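Local coordinates for protein ribulose-bisphosphate carboxylase (Alicyclobacillus acidocaldarius subsp. acidocaldarius, PDB 4NAS) that belongs to the ribulose-bisphosphate carboxylase large-chain family and binds calcium in a catalytic domain of the TIM-barrel class, at residues C152-F164 against T183-Y196. Sequence-based numbering, arbitrary orientation.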
loop_
_atom_site.group_PDB
_atom_site.type_symbol
_atom_site.label_atom_id
_atom_site.label_comp_id
_atom_site.label_asym_id
_atom_site.label_seq_id
_atom_site.Cartn_x
_atom_site.Cartn_y
_atom_site.Cartn_z
ATOM N N CYS B 152 -7.341 -2.384 -24.870
ATOM C CA CYS B 152 -7.897 -3.635 -24.344
ATOM C C CYS B 152 -9.404 -3.556 -24.076
ATOM O O CYS B 152 -10.212 -4.235 -24.731
ATOM C CB CYS B 152 -7.177 -4.033 -23.055
ATOM S SG CYS B 152 -5.397 -4.290 -23.244
ATOM N N ALA B 153 -9.757 -2.736 -23.094
ATOM C CA ALA B 153 -11.146 -2.501 -22.704
ATOM C C ALA B 153 -12.051 -2.160 -23.892
ATOM O O ALA B 153 -11.753 -1.254 -24.674
ATOM C CB ALA B 153 -11.212 -1.380 -21.649
ATOM N N GLY B 154 -13.160 -2.883 -24.009
ATOM C CA GLY B 154 -14.139 -2.628 -25.054
ATOM C C GLY B 154 -14.013 -3.524 -26.279
ATOM O O GLY B 154 -14.962 -3.695 -27.035
ATOM N N LEU B 155 -12.839 -4.105 -26.474
ATOM C CA LEU B 155 -12.580 -4.942 -27.639
ATOM C C LEU B 155 -13.055 -6.393 -27.450
ATOM O O LEU B 155 -12.986 -6.952 -26.354
ATOM C CB LEU B 155 -11.081 -4.907 -27.979
ATOM C CG LEU B 155 -10.525 -3.528 -28.340
ATOM C CD1 LEU B 155 -9.034 -3.593 -28.676
ATOM C CD2 LEU B 155 -11.321 -2.961 -29.512
ATOM N N THR B 156 -13.535 -6.998 -28.532
ATOM C CA THR B 156 -13.901 -8.408 -28.546
ATOM C C THR B 156 -12.665 -9.299 -28.496
ATOM O O THR B 156 -11.560 -8.876 -28.831
ATOM C CB THR B 156 -14.667 -8.777 -29.845
ATOM O OG1 THR B 156 -13.767 -8.749 -30.959
ATOM C CG2 THR B 156 -15.807 -7.811 -30.099
ATOM N N LEU B 157 -12.869 -10.549 -28.107
ATOM C CA LEU B 157 -11.809 -11.547 -28.124
ATOM C C LEU B 157 -11.149 -11.672 -29.505
ATOM O O LEU B 157 -9.922 -11.791 -29.611
ATOM C CB LEU B 157 -12.368 -12.891 -27.667
ATOM C CG LEU B 157 -11.391 -14.052 -27.536
ATOM C CD1 LEU B 157 -10.143 -13.620 -26.789
ATOM C CD2 LEU B 157 -12.072 -15.201 -26.817
ATOM N N ASP B 158 -11.966 -11.628 -30.555
ATOM C CA ASP B 158 -11.459 -11.668 -31.925
ATOM C C ASP B 158 -10.575 -10.469 -32.259
ATOM O O ASP B 158 -9.506 -10.622 -32.864
ATOM C CB ASP B 158 -12.607 -11.748 -32.931
ATOM C CG ASP B 158 -13.042 -13.175 -33.213
ATOM O OD1 ASP B 158 -13.164 -13.978 -32.261
ATOM O OD2 ASP B 158 -13.266 -13.490 -34.400
ATOM N N GLU B 159 -11.026 -9.279 -31.883
ATOM C CA GLU B 159 -10.241 -8.073 -32.108
ATOM C C GLU B 159 -8.947 -8.124 -31.306
ATOM O O GLU B 159 -7.882 -7.747 -31.795
ATOM C CB GLU B 159 -11.048 -6.832 -31.728
ATOM C CG GLU B 159 -12.206 -6.598 -32.647
ATOM C CD GLU B 159 -13.182 -5.562 -32.148
ATOM O OE1 GLU B 159 -14.083 -5.173 -32.930
ATOM O OE2 GLU B 159 -13.069 -5.139 -30.986
ATOM N N LEU B 160 -9.056 -8.597 -30.069
ATOM C CA LEU B 160 -7.898 -8.741 -29.203
ATOM C C LEU B 160 -6.869 -9.683 -29.833
ATOM O O LEU B 160 -5.669 -9.395 -29.861
ATOM C CB LEU B 160 -8.345 -9.258 -27.837
ATOM C CG LEU B 160 -9.029 -8.220 -26.942
ATOM C CD1 LEU B 160 -9.583 -8.890 -25.685
ATOM C CD2 LEU B 160 -8.031 -7.113 -26.595
ATOM N N VAL B 161 -7.358 -10.796 -30.370
ATOM C CA VAL B 161 -6.492 -11.828 -30.929
ATOM C C VAL B 161 -5.664 -11.284 -32.081
ATOM O O VAL B 161 -4.451 -11.542 -32.173
ATOM C CB VAL B 161 -7.312 -13.064 -31.363
ATOM C CG1 VAL B 161 -6.601 -13.850 -32.476
ATOM C CG2 VAL B 161 -7.613 -13.947 -30.152
ATOM N N GLU B 162 -6.321 -10.508 -32.939
ATOM C CA GLU B 162 -5.659 -9.896 -34.082
ATOM C C GLU B 162 -4.574 -8.937 -33.625
ATOM O O GLU B 162 -3.493 -8.874 -34.225
ATOM C CB GLU B 162 -6.669 -9.158 -34.959
ATOM C CG GLU B 162 -6.028 -8.278 -36.007
ATOM N N ALA B 163 -4.875 -8.195 -32.557
ATOM C CA ALA B 163 -3.945 -7.230 -31.996
ATOM C C ALA B 163 -2.761 -7.987 -31.404
ATOM O O ALA B 163 -1.627 -7.514 -31.447
ATOM C CB ALA B 163 -4.636 -6.382 -30.927
ATOM N N PHE B 164 -3.031 -9.164 -30.852
ATOM C CA PHE B 164 -1.961 -9.975 -30.298
ATOM C C PHE B 164 -1.087 -10.463 -31.441
ATOM O O PHE B 164 0.141 -10.448 -31.342
ATOM C CB PHE B 164 -2.508 -11.156 -29.488
ATOM C CG PHE B 164 -1.443 -12.120 -29.045
ATOM C CD1 PHE B 164 -0.685 -11.861 -27.917
ATOM C CD2 PHE B 164 -1.177 -13.267 -29.781
ATOM C CE1 PHE B 164 0.309 -12.738 -27.511
ATOM C CE2 PHE B 164 -0.182 -14.144 -29.387
ATOM C CZ PHE B 164 0.561 -13.877 -28.247
ATOM N N THR B 183 -11.973 -5.301 -16.803
ATOM C CA THR B 183 -13.268 -5.846 -17.226
ATOM C C THR B 183 -13.170 -7.210 -17.927
ATOM O O THR B 183 -12.372 -7.404 -18.855
ATOM C CB THR B 183 -14.065 -4.874 -18.130
ATOM O OG1 THR B 183 -15.176 -5.572 -18.711
ATOM C CG2 THR B 183 -13.198 -4.333 -19.255
ATOM N N GLU B 184 -13.993 -8.153 -17.481
ATOM C CA GLU B 184 -14.042 -9.467 -18.115
ATOM C C GLU B 184 -15.314 -9.631 -18.950
ATOM O O GLU B 184 -15.807 -10.739 -19.126
ATOM C CB GLU B 184 -13.935 -10.575 -17.057
ATOM C CG GLU B 184 -12.751 -10.394 -16.103
ATOM C CD GLU B 184 -12.656 -11.489 -15.041
ATOM O OE1 GLU B 184 -13.126 -12.618 -15.296
ATOM O OE2 GLU B 184 -12.102 -11.220 -13.950
ATOM N N ALA B 185 -15.835 -8.527 -19.479
ATOM C CA ALA B 185 -17.108 -8.557 -20.209
ATOM C C ALA B 185 -17.002 -9.090 -21.637
ATOM O O ALA B 185 -17.955 -9.626 -22.169
ATOM C CB ALA B 185 -17.754 -7.176 -20.217
ATOM N N TYR B 186 -15.847 -8.933 -22.261
ATOM C CA TYR B 186 -15.705 -9.338 -23.648
ATOM C C TYR B 186 -14.753 -10.522 -23.782
ATOM O O TYR B 186 -14.904 -11.361 -24.671
ATOM C CB TYR B 186 -15.245 -8.150 -24.494
ATOM C CG TYR B 186 -16.086 -6.921 -24.233
ATOM C CD1 TYR B 186 -17.335 -6.767 -24.829
ATOM C CD2 TYR B 186 -15.649 -5.933 -23.361
ATOM C CE1 TYR B 186 -18.118 -5.648 -24.575
ATOM C CE2 TYR B 186 -16.421 -4.814 -23.101
ATOM C CZ TYR B 186 -17.652 -4.673 -23.707
ATOM O OH TYR B 186 -18.412 -3.555 -23.437
ATOM N N ALA B 187 -13.777 -10.596 -22.884
ATOM C CA ALA B 187 -12.829 -11.702 -22.907
ATOM C C ALA B 187 -12.223 -11.892 -21.527
ATOM O O ALA B 187 -11.513 -11.025 -21.036
ATOM C CB ALA B 187 -11.737 -11.455 -23.930
ATOM N N THR B 188 -12.523 -13.029 -20.914
ATOM C CA THR B 188 -11.962 -13.386 -19.626
ATOM C C THR B 188 -10.473 -13.679 -19.760
ATOM O O THR B 188 -10.006 -14.069 -20.831
ATOM C CB THR B 188 -12.641 -14.631 -19.070
ATOM O OG1 THR B 188 -12.326 -15.758 -19.901
ATOM C CG2 THR B 188 -14.130 -14.431 -19.028
ATOM N N PRO B 189 -9.717 -13.473 -18.676
ATOM C CA PRO B 189 -8.293 -13.811 -18.682
ATOM C C PRO B 189 -8.018 -15.258 -19.137
ATOM O O PRO B 189 -7.053 -15.504 -19.876
ATOM C CB PRO B 189 -7.891 -13.581 -17.223
ATOM C CG PRO B 189 -8.719 -12.369 -16.850
ATOM C CD PRO B 189 -10.080 -12.647 -17.504
ATOM N N GLU B 190 -8.854 -16.203 -18.720
ATOM C CA GLU B 190 -8.616 -17.589 -19.097
ATOM C C GLU B 190 -8.849 -17.797 -20.600
ATOM O O GLU B 190 -8.112 -18.546 -21.248
ATOM C CB GLU B 190 -9.412 -18.589 -18.238
ATOM C CG GLU B 190 -10.580 -18.053 -17.431
ATOM C CD GLU B 190 -10.176 -17.182 -16.221
ATOM O OE1 GLU B 190 -9.527 -17.663 -15.262
ATOM O OE2 GLU B 190 -10.544 -16.005 -16.236
ATOM N N ASP B 191 -9.849 -17.114 -21.155
ATOM C CA ASP B 191 -10.117 -17.206 -22.592
ATOM C C ASP B 191 -9.024 -16.521 -23.421
ATOM O O ASP B 191 -8.716 -16.950 -24.543
ATOM C CB ASP B 191 -11.490 -16.621 -22.941
ATOM C CG ASP B 191 -12.640 -17.544 -22.552
ATOM O OD1 ASP B 191 -12.393 -18.740 -22.265
ATOM O OD2 ASP B 191 -13.797 -17.069 -22.544
ATOM N N ARG B 192 -8.448 -15.449 -22.879
ATOM C CA ARG B 192 -7.328 -14.778 -23.535
ATOM C C ARG B 192 -6.094 -15.659 -23.574
ATOM O O ARG B 192 -5.412 -15.733 -24.597
ATOM C CB ARG B 192 -7.007 -13.426 -22.878
ATOM C CG ARG B 192 -8.179 -12.465 -22.917
ATOM C CD ARG B 192 -7.744 -11.019 -22.737
ATOM N NE ARG B 192 -6.990 -10.810 -21.506
ATOM C CZ ARG B 192 -7.533 -10.512 -20.327
ATOM N NH1 ARG B 192 -8.851 -10.433 -20.201
ATOM N NH2 ARG B 192 -6.751 -10.306 -19.271
ATOM N N VAL B 193 -5.801 -16.341 -22.473
ATOM C CA VAL B 193 -4.615 -17.192 -22.448
ATOM C C VAL B 193 -4.760 -18.298 -23.506
ATOM O O VAL B 193 -3.853 -18.516 -24.311
ATOM C CB VAL B 193 -4.350 -17.798 -21.048
ATOM C CG1 VAL B 193 -3.262 -18.865 -21.121
ATOM C CG2 VAL B 193 -3.973 -16.686 -20.026
ATOM N N ARG B 194 -5.911 -18.964 -23.513
ATOM C CA ARG B 194 -6.167 -20.045 -24.470
ATOM C C ARG B 194 -6.005 -19.573 -25.905
ATOM O O ARG B 194 -5.322 -20.209 -26.701
ATOM C CB ARG B 194 -7.577 -20.602 -24.301
ATOM C CG ARG B 194 -7.788 -21.470 -23.074
ATOM C CD ARG B 194 -9.012 -22.376 -23.251
ATOM N NE ARG B 194 -9.452 -22.951 -21.981
ATOM C CZ ARG B 194 -10.240 -22.323 -21.111
ATOM N NH1 ARG B 194 -10.685 -21.100 -21.370
ATOM N NH2 ARG B 194 -10.588 -22.917 -19.978
ATOM N N ALA B 195 -6.634 -18.442 -26.218
ATOM C CA ALA B 195 -6.718 -17.937 -27.586
ATOM C C ALA B 195 -5.386 -17.421 -28.125
ATOM O O ALA B 195 -5.021 -17.718 -29.269
ATOM C CB ALA B 195 -7.780 -16.852 -27.684
ATOM N N TYR B 196 -4.671 -16.643 -27.310
ATOM C CA TYR B 196 -3.388 -16.092 -27.731
ATOM C C TYR B 196 -2.362 -17.213 -27.895
ATOM O O TYR B 196 -1.425 -17.094 -28.678
ATOM C CB TYR B 196 -2.854 -15.037 -26.740
ATOM C CG TYR B 196 -3.737 -13.812 -26.519
ATOM C CD1 TYR B 196 -4.993 -13.690 -27.121
ATOM C CD2 TYR B 196 -3.301 -12.773 -25.707
ATOM C CE1 TYR B 196 -5.782 -12.578 -26.900
ATOM C CE2 TYR B 196 -4.079 -11.667 -25.483
ATOM C CZ TYR B 196 -5.312 -11.570 -26.074
ATOM O OH TYR B 196 -6.059 -10.450 -25.827
#
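Thr156 OG1 takes the backbone N-H of Glu159 in a nearly straight bond (2.9 Å, 165°), while Thr156 CA lies against CB of Tyr186 on the facing segment. Glu159 OE2 answers by accepting from Thr156 N at 3.1 Å, from above the carboxylate plane, completing a capping box; Arg49 of the second subunit forms a salt bridge with the same oxygen. Just before this helix start, Gly154 lies over one face of the Tyr186 ring, its CA 3.7 Å from CE2. Glycine suits the type II turn here, because at these backbone angles a CB would press on the carbonyl O of Ala153. The Tyr186 hydroxyl reaches His56 of the second subunit.

Further along, the axes of helices 157-164 and 189-196 approach to 10.3 Å and make an angle of 46°. Leu157, its CG anti to the backbone N (chi1 -176°), extends CD1 between Ala187 CB (3.9 Å) and Ala195 CB; these small methyls leave room for the branched leucine. Val161 CG2 meets the Tyr196 ring at its edge, whereas Phe164 forms an offset stack on one face, centroids 4.7 Å apart. Tyr196 CB in turn sits over the centre of the Phe164 ring at 3.7 Å. Apolar and aromatic packing thus joins two successive TIM-barrel helices, while polar groups secure the helix start beside the subunit interface.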